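Local coordinates for hypothetical protein PA3967 (Pseudomonas aeruginosa, PDB 1TU9) that binds heme in a globin fold and probably binds or carries oxygen, at residues A[21-26]-A[52-57]; A[97-102]-A[116-121]. All coordinates share one frame; numbering follows the deposited sequence.

How the contacts relate
Both contacts are helix-helix packings in the buried body of one globin chain, and their centres lie about 12 Å apart. They share no helix: contact 1 joins helices 22-32 and 46-64, contact 2 joins helices 90-105 and 111-130. Contact 1 is nearly perpendicular and reaches the ligand pocket on one side and the surface at Arg-54. Contact 2 runs closer to antiparallel and lies away from the annotated sites. Phenylalanine rings meet aliphatic groups in contact 1, whereas an indole is packed by leucine and valine in contact 2. The two touch directly, Phe-26 CE1 lying 3.5 Å from Leu-98 N and Phe-22 CE1 3.6 Å from Ala-101 CB.

Contact 1: A[21-26]-A[52-57]; sequences GFFDDF and LLRAGI. With EDO (1,2-ethanediol), chain E.
Phe-23 meets Leu-53, Arg-54 and Ile-57, and Phe-26 meets Leu-53. The CD2 methyl of Leu-53 packs against the Phe-26 ring, 3.3 Å from Phe-26 CD2 and 3.4 Å from Phe-26 CE2. Leu-53 CG is anti to the backbone N (chi1 -177°), and chi2 (64°) then sets its methyls. Leu-53 CD2 also reaches the edge of the Phe-23 ring, 4.1 Å from Phe-23 CD1. Ile-57 CD1 meets that edge more loosely. At the tip of the ring, Phe-23 CZ lies 3.5 Å from Arg-54 CB. The extended arginine chain crosses the phenylalanine at about a right angle, and its CG and CD also touch the ring.

The short helical segments cross at 93°, joining helices 22-32 and 46-64 of the globin fold. Phe-26 and Leu-53 line the pocket that holds propanoic acid beside the heme. Trp-94 meets Phe-26 edge-to-face. Tyr-13 of helix 5-17 touches both Phe-23 and Ile-57.

Within segment 21-26, Phe-22 CD2 lies over the centre of the Phe-23 ring, 3.6 Å above its plane. Polar groups sit at the margin. Asp-24 OD1 forms a salt bridge with Lys-50, and 1,2-ethanediol, probably from the crystallisation liquor, donates from O1 to Asp-24 O (2.8 Å).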
loop_
_atom_site.group_PDB
_atom_site.type_symbol
_atom_site.label_atom_id
_atom_site.label_comp_id
_atom_site.label_asym_id
_atom_site.label_seq_id
_atom_site.Cartn_x
_atom_site.Cartn_y
_atom_site.Cartn_z
ATOM N N GLY A 21 -13.826 6.376 5.833
ATOM C CA GLY A 21 -13.214 5.444 6.751
ATOM C C GLY A 21 -12.224 4.486 6.120
ATOM O O GLY A 21 -11.597 3.743 6.843
ATOM N N PHE A 22 -12.059 4.513 4.798
ATOM C CA PHE A 22 -11.168 3.553 4.134
ATOM C C PHE A 22 -9.740 3.618 4.683
ATOM O O PHE A 22 -9.171 2.595 5.066
ATOM C CB PHE A 22 -11.187 3.783 2.616
ATOM C CG PHE A 22 -10.196 2.929 1.859
ATOM C CD1 PHE A 22 -10.332 1.552 1.798
ATOM C CD2 PHE A 22 -9.111 3.507 1.238
ATOM C CE1 PHE A 22 -9.410 0.775 1.105
ATOM C CE2 PHE A 22 -8.197 2.725 0.564
ATOM C CZ PHE A 22 -8.353 1.366 0.497
ATOM N N PHE A 23 -9.160 4.815 4.707
ATOM C CA PHE A 23 -7.784 4.973 5.158
ATOM C C PHE A 23 -7.661 4.838 6.667
ATOM O O PHE A 23 -6.654 4.337 7.158
ATOM C CB PHE A 23 -7.198 6.295 4.653
ATOM C CG PHE A 23 -7.028 6.312 3.174
ATOM C CD1 PHE A 23 -5.972 5.639 2.588
ATOM C CD2 PHE A 23 -7.946 6.945 2.354
ATOM C CE1 PHE A 23 -5.821 5.617 1.196
ATOM C CE2 PHE A 23 -7.800 6.926 0.964
ATOM C CZ PHE A 23 -6.731 6.253 0.407
ATOM N N ASP A 24 -8.688 5.243 7.411
ATOM C CA ASP A 24 -8.721 4.997 8.857
ATOM C C ASP A 24 -8.642 3.500 9.124
ATOM O O ASP A 24 -7.885 3.031 9.978
ATOM C CB ASP A 24 -10.028 5.497 9.490
ATOM C CG ASP A 24 -10.157 6.992 9.513
ATOM O OD1 ASP A 24 -9.141 7.715 9.391
ATOM O OD2 ASP A 24 -11.287 7.496 9.697
ATOM N N ASP A 25 -9.462 2.744 8.412
ATOM C CA ASP A 25 -9.511 1.306 8.607
ATOM C C ASP A 25 -8.203 0.637 8.175
ATOM O O ASP A 25 -7.715 -0.248 8.867
ATOM C CB ASP A 25 -10.702 0.681 7.878
ATOM C CG ASP A 25 -12.011 0.979 8.535
ATOM O OD1 ASP A 25 -12.018 1.406 9.709
ATOM O OD2 ASP A 25 -13.079 0.758 7.947
ATOM N N PHE A 26 -7.630 1.069 7.059
ATOM C CA PHE A 26 -6.339 0.545 6.641
ATOM C C PHE A 26 -5.331 0.648 7.792
ATOM O O PHE A 26 -4.702 -0.344 8.164
ATOM C CB PHE A 26 -5.765 1.278 5.430
ATOM C CG PHE A 26 -4.352 0.875 5.176
ATOM C CD1 PHE A 26 -4.068 -0.357 4.616
ATOM C CD2 PHE A 26 -3.305 1.638 5.655
ATOM C CE1 PHE A 26 -2.754 -0.782 4.469
ATOM C CE2 PHE A 26 -2.002 1.225 5.513
ATOM C CZ PHE A 26 -1.725 0.009 4.917
ATOM N N LEU A 52 -0.619 10.863 2.387
ATOM C CA LEU A 52 0.559 10.337 1.732
ATOM C C LEU A 52 0.304 8.949 1.177
ATOM O O LEU A 52 0.714 8.644 0.058
ATOM C CB LEU A 52 1.747 10.322 2.691
ATOM C CG LEU A 52 2.262 11.707 3.096
ATOM C CD1 LEU A 52 3.347 11.588 4.178
ATOM C CD2 LEU A 52 2.798 12.457 1.896
ATOM N N LEU A 53 -0.372 8.101 1.934
ATOM C CA LEU A 53 -0.657 6.755 1.456
ATOM C C LEU A 53 -1.577 6.756 0.248
ATOM O O LEU A 53 -1.395 5.966 -0.669
ATOM C CB LEU A 53 -1.282 5.921 2.566
ATOM C CG LEU A 53 -1.563 4.463 2.182
ATOM C CD1 LEU A 53 -0.268 3.735 1.887
ATOM C CD2 LEU A 53 -2.334 3.777 3.289
ATOM N N ARG A 54 -2.561 7.641 0.238
ATOM C CA ARG A 54 -3.472 7.728 -0.895
ATOM C C ARG A 54 -2.675 7.981 -2.168
ATOM O O ARG A 54 -2.910 7.346 -3.198
ATOM C CB ARG A 54 -4.514 8.815 -0.650
ATOM C CG ARG A 54 -5.500 8.994 -1.782
ATOM C CD ARG A 54 -6.636 9.887 -1.367
ATOM N NE ARG A 54 -7.468 10.231 -2.510
ATOM C CZ ARG A 54 -8.659 10.820 -2.423
ATOM N NH1 ARG A 54 -9.205 11.085 -1.246
ATOM N NH2 ARG A 54 -9.327 11.109 -3.534
ATOM N N ALA A 55 -1.728 8.906 -2.100
ATOM C CA ALA A 55 -0.878 9.238 -3.230
ATOM C C ALA A 55 0.109 8.110 -3.526
ATOM O O ALA A 55 0.420 7.864 -4.688
ATOM C CB ALA A 55 -0.141 10.546 -2.960
ATOM N N GLY A 56 0.603 7.426 -2.493
ATOM C CA GLY A 56 1.544 6.331 -2.670
ATOM C C GLY A 56 0.938 5.148 -3.401
ATOM O O GLY A 56 1.562 4.557 -4.286
ATOM N N ILE A 57 -0.284 4.790 -3.044
ATOM C CA ILE A 57 -1.006 3.742 -3.753
ATOM C C ILE A 57 -1.194 4.166 -5.214
ATOM O O ILE A 57 -1.011 3.360 -6.127
ATOM C CB ILE A 57 -2.338 3.417 -3.058
ATOM C CG1 ILE A 57 -2.054 2.732 -1.715
ATOM C CG2 ILE A 57 -3.166 2.494 -3.937
ATOM C CD1 ILE A 57 -3.276 2.553 -0.822
HETATM C C1 EDO E . -5.704 4.607 12.693
HETATM O O1 EDO E . -6.530 4.904 11.587
HETATM C C2 EDO E . -4.543 5.575 12.722
HETATM O O2 EDO E . -5.028 6.892 12.864
#

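Contact 2: A[97-102]-A[116-121]; sequences ALLMAV and AWRDVM
Leu-98, Leu-99 and Val-102 pack against Trp-117, Arg-118 and Met-121 in a buried helix-helix contact. It joins helices 90-105 and 111-130, the last two helices of this globin fold. The short segments run at 142° to each other, with axes 10.7 Å apart at closest approach. Leu-99 and Trp-117 have the nearest CA atoms.

Trp-117 is the centre of the contact. Val-102 CG2 lies over one face of the indole and makes a CH-pi contact, 4.0 Å from the centroid of the five-membered ring. Leu-98 crosses the indole at about a right angle, with its CD2 3.8 Å from Trp-117 CE3. That methyl of Leu-98 also lies 3.9 Å from Met-121 CG. The methionine chain bends beyond CG, and SD stays near the same methyl. Met-121 CG in turn sits at the edge of the indole. The tryptophan is enclosed further by Val-9 of helix 5-17 and Ile-57 of helix 46-64. Its NE1 is buried but satisfied by a hydrogen bond to Ser-12 OG.

Leu-99 packs between Trp-117 CB and Arg-118. It slides past Trp-117 in the opposite direction, and Leu-99 CD1 and CD2 each lie about 4.1 Å from Trp-117 CB. Arg-118 passes over this leucine obliquely. Its chain is extended from CG to NE, and chi4 (-85°) then turns the guanidinium; NH2 forms a salt bridge with Asp-96 OD1. Leu-99 CD2 lies above one face of that group, offset toward the rim, while Leu-99 CG is 3.8 Å from Arg-118 NE.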
loop_
_atom_site.group_PDB
_atom_site.type_symbol
_atom_site.label_atom_id
_atom_site.label_comp_id
_atom_site.label_asym_id
_atom_site.label_seq_id
_atom_site.Cartn_x
_atom_site.Cartn_y
_atom_site.Cartn_z
ATOM N N ALA A 97 -3.448 -5.745 5.254
ATOM C CA ALA A 97 -4.280 -4.693 5.823
ATOM C C ALA A 97 -5.042 -3.967 4.715
ATOM O O ALA A 97 -6.230 -3.632 4.871
ATOM C CB ALA A 97 -3.422 -3.724 6.620
ATOM N N LEU A 98 -4.381 -3.750 3.591
ATOM C CA LEU A 98 -5.011 -3.139 2.433
ATOM C C LEU A 98 -6.156 -3.987 1.912
ATOM O O LEU A 98 -7.253 -3.476 1.660
ATOM C CB LEU A 98 -3.980 -2.878 1.334
ATOM C CG LEU A 98 -4.527 -2.233 0.053
ATOM C CD1 LEU A 98 -5.190 -0.894 0.307
ATOM C CD2 LEU A 98 -3.398 -2.076 -0.960
ATOM N N LEU A 99 -5.925 -5.277 1.760
ATOM C CA LEU A 99 -6.967 -6.159 1.272
ATOM C C LEU A 99 -8.176 -6.201 2.201
ATOM O O LEU A 99 -9.317 -6.267 1.734
ATOM C CB LEU A 99 -6.404 -7.555 1.008
ATOM C CG LEU A 99 -5.827 -7.736 -0.399
ATOM C CD1 LEU A 99 -6.971 -7.776 -1.394
ATOM C CD2 LEU A 99 -4.824 -6.665 -0.840
ATOM N N MET A 100 -7.938 -6.141 3.505
ATOM C CA MET A 100 -9.035 -6.095 4.463
ATOM C C MET A 100 -9.833 -4.794 4.309
ATOM O O MET A 100 -11.063 -4.820 4.295
ATOM C CB MET A 100 -8.494 -6.239 5.881
ATOM C CG MET A 100 -9.504 -6.734 6.870
ATOM S SD MET A 100 -8.738 -6.968 8.476
ATOM C CE MET A 100 -10.187 -7.154 9.453
ATOM N N ALA A 101 -9.136 -3.668 4.174
ATOM C CA ALA A 101 -9.798 -2.372 3.981
ATOM C C ALA A 101 -10.591 -2.321 2.665
ATOM O O ALA A 101 -11.700 -1.798 2.631
ATOM C CB ALA A 101 -8.792 -1.253 4.043
ATOM N N VAL A 102 -10.052 -2.924 1.614
ATOM C CA VAL A 102 -10.743 -3.005 0.337
ATOM C C VAL A 102 -12.022 -3.836 0.490
ATOM O O VAL A 102 -13.087 -3.439 0.036
ATOM C CB VAL A 102 -9.837 -3.603 -0.767
ATOM C CG1 VAL A 102 -10.641 -3.921 -2.015
ATOM C CG2 VAL A 102 -8.727 -2.653 -1.124
ATOM N N ALA A 116 -6.456 -9.004 -8.231
ATOM C CA ALA A 116 -5.912 -7.885 -8.983
ATOM C C ALA A 116 -5.126 -6.944 -8.068
ATOM O O ALA A 116 -4.044 -6.500 -8.419
ATOM C CB ALA A 116 -7.020 -7.140 -9.719
ATOM N N TRP A 117 -5.656 -6.663 -6.883
ATOM C CA TRP A 117 -4.920 -5.846 -5.921
ATOM C C TRP A 117 -3.591 -6.498 -5.554
ATOM O O TRP A 117 -2.562 -5.835 -5.518
ATOM C CB TRP A 117 -5.743 -5.614 -4.651
ATOM C CG TRP A 117 -6.682 -4.451 -4.717
ATOM C CD1 TRP A 117 -8.029 -4.479 -4.913
ATOM C CD2 TRP A 117 -6.328 -3.076 -4.575
ATOM N NE1 TRP A 117 -8.531 -3.201 -4.891
ATOM C CE2 TRP A 117 -7.504 -2.320 -4.681
ATOM C CE3 TRP A 117 -5.123 -2.403 -4.348
ATOM C CZ2 TRP A 117 -7.515 -0.938 -4.557
ATOM C CZ3 TRP A 117 -5.129 -1.034 -4.246
ATOM C CH2 TRP A 117 -6.324 -0.312 -4.341
ATOM N N ARG A 118 -3.607 -7.786 -5.261
ATOM C CA ARG A 118 -2.375 -8.470 -4.869
ATOM C C ARG A 118 -1.339 -8.448 -5.981
ATOM O O ARG A 118 -0.155 -8.228 -5.735
ATOM C CB ARG A 118 -2.684 -9.885 -4.361
ATOM C CG ARG A 118 -3.326 -9.830 -2.975
ATOM C CD ARG A 118 -3.449 -11.152 -2.237
ATOM N NE ARG A 118 -3.910 -10.953 -0.865
ATOM C CZ ARG A 118 -3.117 -10.672 0.176
ATOM N NH1 ARG A 118 -1.798 -10.584 0.039
ATOM N NH2 ARG A 118 -3.658 -10.482 1.369
ATOM N N ASP A 119 -1.789 -8.637 -7.213
ATOM C CA ASP A 119 -0.909 -8.653 -8.382
ATOM C C ASP A 119 -0.342 -7.260 -8.648
ATOM O O ASP A 119 0.879 -7.076 -8.755
ATOM C CB ASP A 119 -1.740 -9.189 -9.554
ATOM C CG ASP A 119 -0.986 -9.335 -10.840
ATOM O OD1 ASP A 119 0.170 -8.864 -11.002
ATOM O OD2 ASP A 119 -1.565 -9.892 -11.787
ATOM N N VAL A 120 -1.225 -6.269 -8.719
ATOM C CA VAL A 120 -0.827 -4.913 -9.053
ATOM C C VAL A 120 0.050 -4.304 -7.953
ATOM O O VAL A 120 1.080 -3.705 -8.237
ATOM C CB VAL A 120 -2.053 -4.026 -9.374
ATOM C CG1 VAL A 120 -1.679 -2.552 -9.468
ATOM C CG2 VAL A 120 -2.711 -4.514 -10.666
ATOM N N MET A 121 -0.347 -4.439 -6.696
ATOM C CA MET A 121 0.497 -3.927 -5.614
ATOM C C MET A 121 1.799 -4.710 -5.498
ATOM O O MET A 121 2.840 -4.118 -5.219
ATOM C CB MET A 121 -0.226 -3.961 -4.270
ATOM C CG MET A 121 -1.471 -3.097 -4.202
ATOM S SD MET A 121 -1.133 -1.312 -4.193
ATOM C CE MET A 121 -1.451 -0.906 -5.873
#